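Local atomic coordinates of putative secreted salivary protein (Xenopsylla cheopis, PDB entry 5K6D), a protein that inhibits the host voltage-gated sodium channel Nav1.5 as a secreted, disulfide-rich salivary protein of the flea. Residues Lys47-Val52 against Glu71-Lys76; Gly57-Cys60 against Gln66-Asn69; Arg7-His12 against Gln19-Gly24. All blocks are in the same frame, centred on the assembly; numbering follows the deposited sequence.

Contact 1: residues Lys47-Val52 against Glu71-Lys76; sequences KHCTGV and EDCYCK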
ATOM      1  N   LYS A  47       2.516  -1.655   7.827  1.00  6.57           N
ATOM      2  CA  LYS A  47       3.412  -0.582   8.241  1.00  5.76           C
ATOM      3  C   LYS A  47       3.725   0.386   7.101  1.00  5.87           C
ATOM      4  O   LYS A  47       3.826   1.589   7.323  1.00  6.27           O
ATOM      5  CB  LYS A  47       4.699  -1.173   8.815  1.00  6.63           C
ATOM      6  CG  LYS A  47       5.817  -0.170   9.096  1.00  8.81           C
ATOM      7  CD  LYS A  47       5.451   0.990  10.021  1.00  9.31           C
ATOM      8  CE  LYS A  47       5.080   0.541  11.419  1.00 10.19           C
ATOM      9  NZ  LYS A  47       5.109   1.691  12.376  1.00 10.58           N
ATOM     10  N   HIS A  48       3.893  -0.109   5.882  1.00  5.89           N
ATOM     11  CA  HIS A  48       4.041   0.812   4.758  1.00  5.93           C
ATOM     12  C   HIS A  48       2.805   1.711   4.670  1.00  5.81           C
ATOM     13  O   HIS A  48       2.906   2.930   4.479  1.00  6.62           O
ATOM     14  CB  HIS A  48       4.263   0.039   3.456  1.00  6.75           C
ATOM     15  CG  HIS A  48       4.439   0.917   2.262  1.00  6.03           C
ATOM     16  ND1 HIS A  48       5.636   1.524   1.936  1.00  7.34           N
ATOM     17  CD2 HIS A  48       3.537   1.318   1.336  1.00  6.81           C
ATOM     18  CE1 HIS A  48       5.459   2.248   0.843  1.00  7.34           C
ATOM     19  NE2 HIS A  48       4.198   2.138   0.460  1.00  8.24           N
ATOM     20  N   CYS A  49       1.639   1.113   4.855  1.00  5.82           N
ATOM     21  CA  CYS A  49       0.400   1.870   4.777  1.00  5.83           C
ATOM     22  C   CYS A  49       0.275   2.921   5.867  1.00  6.66           C
ATOM     23  O   CYS A  49      -0.112   4.054   5.586  1.00  7.09           O
ATOM     24  CB  CYS A  49      -0.806   0.935   4.829  1.00  6.15           C
ATOM     25  SG  CYS A  49      -0.940  -0.131   3.377  1.00  7.40           S
ATOM     26  N   THR A  50       0.587   2.564   7.110  1.00  6.68           N
ATOM     27  CA  THR A  50       0.450   3.538   8.190  1.00  7.82           C
ATOM     28  C   THR A  50       1.631   4.506   8.244  1.00  7.64           C
ATOM     29  O   THR A  50       1.460   5.692   8.547  1.00  9.65           O
ATOM     30  CB  THR A  50       0.317   2.867   9.566  1.00  8.18           C
ATOM     31  OG1 THR A  50       1.495   2.094   9.837  1.00  8.46           O
ATOM     32  CG2 THR A  50      -0.924   1.971   9.631  1.00 10.59           C
ATOM     33  N   GLY A  51       2.834   4.006   7.963  1.00  7.18           N
ATOM     34  CA  GLY A  51       4.034   4.795   8.142  1.00  8.43           C
ATOM     35  C   GLY A  51       4.469   5.615   6.950  1.00  7.75           C
ATOM     36  O   GLY A  51       5.164   6.612   7.122  1.00  9.80           O
ATOM     37  N   VAL A  52       4.086   5.195   5.750  1.00  6.99           N
ATOM     38  CA  VAL A  52       4.493   5.901   4.537  1.00  7.15           C
ATOM     39  C   VAL A  52       3.281   6.501   3.828  1.00  6.80           C
ATOM     40  O   VAL A  52       3.279   7.689   3.515  1.00  8.21           O
ATOM     41  CB  VAL A  52       5.302   4.976   3.578  1.00  7.70           C
ATOM     42  CG1 VAL A  52       5.706   5.731   2.322  1.00  8.85           C
ATOM     43  CG2 VAL A  52       6.552   4.426   4.286  1.00  9.49           C
ATOM     44  N   GLU A  71       1.110  -9.197  -5.391  1.00 13.22           N
ATOM     45  CA  GLU A  71       2.392  -8.556  -5.093  1.00 13.83           C
ATOM     46  C   GLU A  71       2.216  -7.142  -4.558  1.00 11.45           C
ATOM     47  O   GLU A  71       3.169  -6.551  -4.055  1.00 11.66           O
ATOM     48  CB  GLU A  71       3.281  -8.525  -6.336  1.00 17.16           C
ATOM     49  CG  GLU A  71       3.636  -9.904  -6.869  1.00 23.63           C
ATOM     50  CD  GLU A  71       4.714  -9.868  -7.937  1.00 28.72           C
ATOM     51  OE1 GLU A  71       4.852  -8.827  -8.616  1.00 32.72           O
ATOM     52  OE2 GLU A  71       5.424 -10.882  -8.094  1.00 35.88           O
ATOM     53  N   ASP A  72       1.006  -6.609  -4.679  1.00 10.16           N
ATOM     54  CA  ASP A  72       0.739  -5.246  -4.248  1.00  8.87           C
ATOM     55  C   ASP A  72       0.079  -5.205  -2.879  1.00  8.05           C
ATOM     56  O   ASP A  72      -0.551  -6.162  -2.432  1.00  8.71           O
ATOM     57  CB  ASP A  72      -0.131  -4.503  -5.270  1.00  9.23           C
ATOM     58  CG  ASP A  72       0.588  -4.246  -6.584  1.00 10.07           C
ATOM     59  OD1 ASP A  72       1.831  -4.376  -6.650  1.00 11.11           O
ATOM     60  OD2 ASP A  72      -0.110  -3.900  -7.566  1.00 11.97           O
ATOM     61  N   CYS A  73       0.258  -4.066  -2.231  1.00  8.21           N
ATOM     62  CA  CYS A  73      -0.289  -3.768  -0.923  1.00  7.34           C
ATOM     63  C   CYS A  73      -1.342  -2.686  -1.121  1.00  6.52           C
ATOM     64  O   CYS A  73      -1.102  -1.740  -1.858  1.00  8.16           O
ATOM     65  CB  CYS A  73       0.849  -3.317  -0.014  1.00  7.49           C
ATOM     66  SG  CYS A  73       0.432  -2.518   1.540  1.00  7.27           S
ATOM     67  N   TYR A  74      -2.498  -2.826  -0.479  1.00  7.05           N
ATOM     68  CA  TYR A  74      -3.615  -1.908  -0.685  1.00  7.74           C
ATOM     69  C   TYR A  74      -3.945  -1.220   0.629  1.00  6.94           C
ATOM     70  O   TYR A  74      -4.375  -1.864   1.596  1.00  7.97           O
ATOM     71  CB  TYR A  74      -4.820  -2.659  -1.261  1.00  8.72           C
ATOM     72  CG  TYR A  74      -4.492  -3.266  -2.607  1.00  8.07           C
ATOM     73  CD1 TYR A  74      -3.924  -4.528  -2.705  1.00  8.30           C
ATOM     74  CD2 TYR A  74      -4.729  -2.559  -3.784  1.00  9.12           C
ATOM     75  CE1 TYR A  74      -3.597  -5.071  -3.936  1.00  9.29           C
ATOM     76  CE2 TYR A  74      -4.416  -3.099  -5.017  1.00 10.02           C
ATOM     77  CZ  TYR A  74      -3.859  -4.356  -5.085  1.00  9.12           C
ATOM     78  OH  TYR A  74      -3.537  -4.918  -6.304  1.00 12.20           O
ATOM     79  N   CYS A  75      -3.720   0.095   0.653  1.00  6.93           N
ATOM     80  CA  CYS A  75      -3.819   0.880   1.873  1.00  7.38           C
ATOM     81  C   CYS A  75      -5.128   1.631   1.989  1.00  8.06           C
ATOM     82  O   CYS A  75      -5.588   2.254   1.032  1.00  8.45           O
ATOM     83  CB  CYS A  75      -2.676   1.889   1.948  1.00  7.59           C
ATOM     84  SG  CYS A  75      -1.028   1.186   1.842  1.00  7.21           S
ATOM     85  N   LYS A  76      -5.692   1.595   3.186  1.00  8.91           N
ATOM     86  CA  LYS A  76      -6.913   2.304   3.518  1.00 10.19           C
ATOM     87  C   LYS A  76      -6.599   3.644   4.181  1.00 10.48           C
ATOM     88  O   LYS A  76      -5.654   3.746   4.966  1.00 10.30           O
ATOM     89  CB  LYS A  76      -7.761   1.439   4.449  1.00 11.71           C
ATOM     90  CG  LYS A  76      -9.200   1.885   4.610  1.00 19.57           C
ATOM     91  CD  LYS A  76      -9.999   0.917   5.486  1.00 23.63           C
ATOM     92  CE  LYS A  76      -9.514  -0.524   5.356  1.00 26.57           C
ATOM     93  NZ  LYS A  76     -10.606  -1.508   5.645  1.00 30.48           N
TER

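Contact 2: residues Gly57-Cys60 against Gln66-Asn69; sequences GGSC and QKPN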
ATOM      1  N   GLY A  57      -4.155   1.459   7.694  1.00 10.11           N
ATOM      2  CA  GLY A  57      -3.661   0.101   7.604  1.00  9.84           C
ATOM      3  C   GLY A  57      -3.775  -0.377   6.175  1.00  8.99           C
ATOM      4  O   GLY A  57      -4.135   0.396   5.285  1.00  9.72           O
ATOM      5  N   GLY A  58      -3.460  -1.638   5.928  1.00  8.25           N
ATOM      6  CA  GLY A  58      -3.623  -2.169   4.593  1.00  9.83           C
ATOM      7  C   GLY A  58      -3.404  -3.654   4.553  1.00  8.34           C
ATOM      8  O   GLY A  58      -3.046  -4.272   5.564  1.00 10.96           O
ATOM      9  N   SER A  59      -3.631  -4.238   3.385  1.00  9.19           N
ATOM     10  CA  SER A  59      -3.441  -5.670   3.214  1.00  9.97           C
ATOM     11  C   SER A  59      -2.954  -5.984   1.807  1.00  8.76           C
ATOM     12  O   SER A  59      -3.178  -5.214   0.865  1.00  8.35           O
ATOM     13  CB  SER A  59      -4.731  -6.428   3.504  1.00 14.36           C
ATOM     14  OG  SER A  59      -5.743  -5.976   2.637  1.00 15.76           O
ATOM     15  N   CYS A  60      -2.300  -7.128   1.667  1.00  9.53           N
ATOM     16  CA  CYS A  60      -1.807  -7.586   0.375  1.00  9.35           C
ATOM     17  C   CYS A  60      -2.942  -8.030  -0.541  1.00 10.02           C
ATOM     18  O   CYS A  60      -4.037  -8.391  -0.086  1.00 10.50           O
ATOM     19  CB  CYS A  60      -0.812  -8.736   0.565  1.00 10.90           C
ATOM     20  SG  CYS A  60       0.663  -8.317   1.549  1.00  9.96           S
ATOM     21  N   GLN A  66     -10.995  -5.261  -5.815  1.00 11.64           N
ATOM     22  CA  GLN A  66     -10.422  -4.157  -5.069  1.00 11.16           C
ATOM     23  C   GLN A  66      -8.931  -4.348  -4.797  1.00 10.22           C
ATOM     24  O   GLN A  66      -8.189  -3.376  -4.684  1.00 12.27           O
ATOM     25  CB  GLN A  66     -11.167  -3.994  -3.750  1.00 11.23           C
ATOM     26  CG  GLN A  66     -10.739  -2.821  -2.930  1.00 12.10           C
ATOM     27  CD  GLN A  66     -11.386  -2.828  -1.578  1.00 12.65           C
ATOM     28  OE1 GLN A  66     -11.300  -3.810  -0.838  1.00 16.08           O
ATOM     29  NE2 GLN A  66     -12.050  -1.735  -1.237  1.00 11.07           N
ATOM     30  N   LYS A  67      -8.493  -5.598  -4.662  1.00  9.38           N
ATOM     31  CA  LYS A  67      -7.105  -5.890  -4.313  1.00  9.48           C
ATOM     32  C   LYS A  67      -6.581  -6.983  -5.245  1.00 10.03           C
ATOM     33  O   LYS A  67      -6.308  -8.101  -4.809  1.00 10.50           O
ATOM     34  CB  LYS A  67      -6.996  -6.317  -2.844  1.00 10.58           C
ATOM     35  CG  LYS A  67      -7.625  -5.333  -1.857  1.00 10.61           C
ATOM     36  CD  LYS A  67      -7.334  -5.714  -0.410  1.00 14.66           C
ATOM     37  CE  LYS A  67      -7.607  -7.185  -0.156  1.00 22.80           C
ATOM     38  NZ  LYS A  67      -8.987  -7.395   0.366  1.00 30.61           N
ATOM     39  N   PRO A  68      -6.442  -6.664  -6.544  1.00  9.89           N
ATOM     40  CA  PRO A  68      -6.273  -7.722  -7.553  1.00 11.21           C
ATOM     41  C   PRO A  68      -4.895  -8.377  -7.618  1.00 11.95           C
ATOM     42  O   PRO A  68      -4.815  -9.537  -8.019  1.00 14.52           O
ATOM     43  CB  PRO A  68      -6.561  -6.994  -8.871  1.00 13.40           C
ATOM     44  CG  PRO A  68      -6.224  -5.576  -8.589  1.00 13.68           C
ATOM     45  CD  PRO A  68      -6.646  -5.344  -7.164  1.00 11.34           C
ATOM     46  N   ASN A  69      -3.839  -7.660  -7.244  1.00 11.65           N
ATOM     47  CA  ASN A  69      -2.478  -8.139  -7.457  1.00 11.94           C
ATOM     48  C   ASN A  69      -1.830  -8.587  -6.151  1.00 11.94           C
ATOM     49  O   ASN A  69      -1.619  -7.774  -5.259  1.00 11.42           O
ATOM     50  CB  ASN A  69      -1.648  -7.032  -8.111  1.00 13.64           C
ATOM     51  CG  ASN A  69      -0.293  -7.513  -8.594  1.00 18.64           C
ATOM     52  OD1 ASN A  69       0.275  -8.469  -8.062  1.00 20.31           O
ATOM     53  ND2 ASN A  69       0.237  -6.845  -9.613  1.00 22.14           N
TER

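Contact 3: residues Arg7-His12 against Gln19-Gly24; sequences RCLKGH and QEIGNG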
ATOM      1  N   ARG A   7       6.409   7.843  -2.736  1.00  8.29           N
ATOM      2  CA  ARG A   7       6.954   6.748  -1.945  1.00  7.45           C
ATOM      3  C   ARG A   7       5.873   5.753  -1.558  1.00  7.61           C
ATOM      4  O   ARG A   7       6.087   4.544  -1.599  1.00  7.53           O
ATOM      5  CB  ARG A   7       7.643   7.288  -0.702  1.00  7.79           C
ATOM      6  CG  ARG A   7       8.909   8.044  -1.006  1.00  8.79           C
ATOM      7  CD  ARG A   7       9.488   8.613   0.261  1.00  8.37           C
ATOM      8  NE  ARG A   7      10.037   7.585   1.146  1.00  7.26           N
ATOM      9  CZ  ARG A   7       9.646   7.357   2.396  1.00  6.71           C
ATOM     10  NH1 ARG A   7       8.652   8.053   2.953  1.00  6.99           N
ATOM     11  NH2 ARG A   7      10.267   6.420   3.097  1.00  6.53           N
ATOM     12  N   CYS A   8       4.706   6.265  -1.192  1.00  6.69           N
ATOM     13  CA  CYS A   8       3.580   5.401  -0.890  1.00  6.70           C
ATOM     14  C   CYS A   8       3.239   4.504  -2.075  1.00  6.61           C
ATOM     15  O   CYS A   8       3.141   3.277  -1.923  1.00  7.34           O
ATOM     16  CB  CYS A   8       2.372   6.246  -0.489  1.00  8.08           C
ATOM     17  SG  CYS A   8       0.799   5.386  -0.460  1.00  7.42           S
ATOM     18  N   LEU A   9       3.070   5.112  -3.247  1.00  7.00           N
ATOM     19  CA  LEU A   9       2.537   4.398  -4.400  1.00  7.92           C
ATOM     20  C   LEU A   9       3.571   3.525  -5.103  1.00  7.99           C
ATOM     21  O   LEU A   9       3.315   2.349  -5.361  1.00 10.08           O
ATOM     22  CB  LEU A   9       1.933   5.392  -5.396  1.00  8.29           C
ATOM     23  CG  LEU A   9       0.705   6.153  -4.882  1.00  8.50           C
ATOM     24  CD1 LEU A   9       0.223   7.155  -5.910  1.00 10.87           C
ATOM     25  CD2 LEU A   9      -0.425   5.192  -4.525  1.00  9.38           C
ATOM     26  N   LYS A  10       4.725   4.090  -5.444  1.00  8.78           N
ATOM     27  CA  LYS A  10       5.705   3.301  -6.201  1.00  9.70           C
ATOM     28  C   LYS A  10       6.862   2.788  -5.336  1.00 10.54           C
ATOM     29  O   LYS A  10       7.672   1.984  -5.807  1.00 12.25           O
ATOM     30  CB  LYS A  10       6.240   4.090  -7.408  1.00 12.41           C
ATOM     31  CG  LYS A  10       7.043   5.335  -7.101  1.00 14.07           C
ATOM     32  CD  LYS A  10       7.522   5.995  -8.401  1.00 14.95           C
ATOM     33  CE  LYS A  10       8.418   7.192  -8.146  1.00 14.78           C
ATOM     34  NZ  LYS A  10       8.857   7.801  -9.433  1.00 17.60           N
ATOM     35  N   GLY A  11       6.948   3.235  -4.086  1.00  8.42           N
ATOM     36  CA  GLY A  11       7.913   2.662  -3.160  1.00  9.88           C
ATOM     37  C   GLY A  11       9.133   3.522  -2.888  1.00  8.48           C
ATOM     38  O   GLY A  11       9.891   3.266  -1.940  1.00  9.16           O
ATOM     39  N   HIS A  12       9.322   4.533  -3.725  1.00  9.38           N
ATOM     40  CA  HIS A  12      10.465   5.436  -3.660  1.00  9.50           C
ATOM     41  C   HIS A  12      10.037   6.727  -4.339  1.00  9.93           C
ATOM     42  O   HIS A  12       8.972   6.771  -4.961  1.00 10.90           O
ATOM     43  CB  HIS A  12      11.678   4.823  -4.356  1.00 10.62           C
ATOM     44  CG  HIS A  12      11.386   4.379  -5.756  1.00 15.83           C
ATOM     45  ND1 HIS A  12      11.589   5.193  -6.849  1.00 20.30           N
ATOM     46  CD2 HIS A  12      10.856   3.229  -6.237  1.00 17.03           C
ATOM     47  CE1 HIS A  12      11.221   4.553  -7.947  1.00 19.15           C
ATOM     48  NE2 HIS A  12      10.774   3.359  -7.602  1.00 23.36           N
ATOM     49  N   GLN A  19      -0.218  13.281  -4.037  1.00 14.99           N
ATOM     50  CA  GLN A  19      -0.863  12.515  -5.100  1.00 14.33           C
ATOM     51  C   GLN A  19      -2.277  12.136  -4.695  1.00 14.10           C
ATOM     52  O   GLN A  19      -2.480  11.418  -3.716  1.00 13.12           O
ATOM     53  CB  GLN A  19      -0.067  11.254  -5.434  1.00 14.06           C
ATOM     54  CG  GLN A  19       1.398  11.510  -5.732  1.00 16.44           C
ATOM     55  CD  GLN A  19       1.905  10.639  -6.855  1.00 16.49           C
ATOM     56  OE1 GLN A  19       2.578   9.636  -6.626  1.00 16.81           O
ATOM     57  NE2 GLN A  19       1.570  11.014  -8.082  1.00 16.15           N
ATOM     58  N   GLU A  20      -3.252  12.610  -5.458  1.00 15.40           N
ATOM     59  CA  GLU A  20      -4.654  12.364  -5.151  1.00 16.80           C
ATOM     60  C   GLU A  20      -5.085  10.990  -5.632  1.00 15.19           C
ATOM     61  O   GLU A  20      -4.886  10.647  -6.797  1.00 20.23           O
ATOM     62  CB  GLU A  20      -5.537  13.430  -5.801  1.00 19.14           C
ATOM     63  CG  GLU A  20      -6.993  13.346  -5.394  1.00 25.97           C
ATOM     64  CD  GLU A  20      -7.213  13.756  -3.952  1.00 30.32           C
ATOM     65  OE1 GLU A  20      -6.647  14.789  -3.536  1.00 33.91           O
ATOM     66  OE2 GLU A  20      -7.932  13.033  -3.229  1.00 29.11           O
ATOM     67  N   ILE A  21      -5.710  10.204  -4.772  1.00 16.45           N
ATOM     68  CA  ILE A  21      -6.156   8.904  -5.242  1.00 17.85           C
ATOM     69  C   ILE A  21      -7.678   8.725  -5.129  1.00 20.96           C
ATOM     70  O   ILE A  21      -8.214   7.693  -5.530  1.00 22.24           O
ATOM     71  CB  ILE A  21      -5.426   7.797  -4.496  1.00 17.86           C
ATOM     72  CG1 ILE A  21      -5.578   8.021  -3.000  1.00 24.22           C
ATOM     73  CG2 ILE A  21      -3.937   7.795  -4.861  1.00 18.78           C
ATOM     74  CD1 ILE A  21      -5.184   6.841  -2.206  1.00 24.69           C
ATOM     75  N   GLY A  22      -8.372   9.733  -4.610  1.00 19.86           N
ATOM     76  CA  GLY A  22      -9.822   9.683  -4.527  1.00 23.08           C
ATOM     77  C   GLY A  22     -10.315   8.984  -3.274  1.00 21.30           C
ATOM     78  O   GLY A  22      -9.716   9.115  -2.206  1.00 22.66           O
ATOM     79  N   ASN A  23     -11.401   8.225  -3.409  1.00 20.92           N
ATOM     80  CA  ASN A  23     -12.071   7.622  -2.254  1.00 20.02           C
ATOM     81  C   ASN A  23     -11.751   6.150  -1.990  1.00 21.23           C
ATOM     82  O   ASN A  23     -12.233   5.575  -1.014  1.00 23.99           O
ATOM     83  CB  ASN A  23     -13.582   7.770  -2.402  1.00 24.86           C
ATOM     84  CG  ASN A  23     -14.031   9.208  -2.344  1.00 27.70           C
ATOM     85  OD1 ASN A  23     -13.430  10.031  -1.655  1.00 28.34           O
ATOM     86  ND2 ASN A  23     -15.096   9.521  -3.066  1.00 29.94           N
ATOM     87  N   GLY A  24     -10.946   5.541  -2.850  1.00 19.05           N
ATOM     88  CA  GLY A  24     -10.651   4.125  -2.717  1.00 14.99           C
ATOM     89  C   GLY A  24      -9.386   3.855  -1.924  1.00 11.45           C
ATOM     90  O   GLY A  24      -8.955   4.672  -1.101  1.00 14.91           O
TER

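Contact 1: residues Lys47-Val52 against Glu71-Lys76
The backbones of Cys49, in the last turn of helix 38-51, and Cys75, on strand 73-76, come to 5.2 Å between their CA atoms; the axes of the two short elements pass 8.1 Å apart at an angle of 37°. Helix and strand are joined by the cystine pair of the cysteine-stabilized alpha-beta (CSαβ) motif, familiar from defensins and scorpion toxins. One turn of helix separates Cys45 from Cys49, and Cys73 and Cys75 alternate with Tyr74 on the strand, which puts both pairs of sulfurs between the same two surfaces. Cys49 and Cys75 form one bridge, and Cys73 bonds to Cys45 in the other. In Cys49 and Cys75 alike SG stands anti to the carbonyl carbon (chi1 -67° in Cys49), and the bond between them has a left-handed twist, chi3 -73°. Cysteine suits this buried place because its short side chain spans the narrow gap with a covalent link and leaves no polar group to satisfy. Tyr74, between the two, points its CB away from the helix; its hydroxyl accepts a hydrogen bond from the backbone N of Asn69. The two cystines also lie against each other: Cys49 SG is 3.3 Å from Cys73 SG.

Contact 2: residues Gly57-Cys60 against Gln66-Asn69
Ser59 OG is met by two successive methylenes of Lys67, with CD at 3.4 Å and CE at 3.6 Å from the hydroxyl oxygen. This is van der Waals contact with no hydrogen bond across the two segments: the aliphatic part of the lysine lies against the serine, and CE also comes within 3.8 Å of Cys60 O. The lysine chain leaves the backbone with CG anti to the carbonyl carbon and then bends at chi3 (-48°) and chi4 (-94°), which turns the amine away from the strand, to a long, weak ion pair with Asp62. A long flexible residue suits a partly exposed place such as this, where its methylenes can lie against the end of a strand while the charge stays near the surface. Strand 57-60 is an edge strand of the three-stranded antiparallel sheet of the CSαβ fold, forming a hairpin with strand 73-76, and residues 66-69 belong to the long loop between the two. Lys67 precedes Pro68, and its backbone N donates a hydrogen bond to Ser64 OG, while its side chain also touches Tyr74. Cys60 directs its CB away from the loop; its sulfur bonds to Cys32, and its side chain touches Lys41 and Cys45 of helix 38-51.

Contact 3: residues Arg7-His12 against Gln19-Gly24
Leu9, in helix 6-10, faces the strand end around Gln19, and their CA atoms, the nearest pair between the two backbones, stand 8.8 Å apart, so side chains alone bridge the gap. Leu9 does most of the touching. With CG anti to the carbonyl carbon (chi1 -65°), its branched end reaches across to the strand, and CD1 approaches the amide of Gln19, 3.5 Å from OE1 and 4.0 Å from CD. The glutamine chain bends at chi2 (-141°) and brings the amide back over the leucine, the two side chains crossing at a slant. Two residues along, Ile21 offers its CG2 methyl to both branches of Leu9, at 4.3 Å from CD1 and 4.4 Å from CD2. A branched aliphatic residue is apt on either side of this small patch, and Val4, which touches both Leu9 and Ile21, adds to it. Glu20 points its CB away from the helix, as strand alternation requires, and its carboxylate binds the backbone N of Trp2. Just beyond the helix, Gly11 takes a positive phi of 104°, an angle at which a CB would be jammed against the preceding carbonyl oxygen; glycine is therefore well placed to turn the chain off. Cys8 ties the same helix to Cys53. The whole is a short N-terminal helix packed on a two-stranded antiparallel ribbon, 3-4 with 19-20, which can be read as an N-terminal addition beside the CSαβ core.

How the contacts relate
Contact 1 is the hub of the small domain, its centre about 3 Å from that of the chain. Contact 2, about 8 Å away between centres, is nested in the loop that contact 1 closes; the two share a sheet, where Tyr74 N lies 2.8 Å from Ser59 O and Lys76 N 2.9 Å from Gly57 O, probable hydrogen bonds of neighbouring strands. Contact 3 closes earlier in the chain, its centre about 10 Å from contact 1. There His48 NE2 probably bonds to Cys8 O at 2.8 Å, and Val52 CG1 packs on Arg7 and Cys8, joining the N-terminal helix to the long one. Contacts 2 and 3 do not touch: centres about 13 Å apart, nearest atoms about 6 Å.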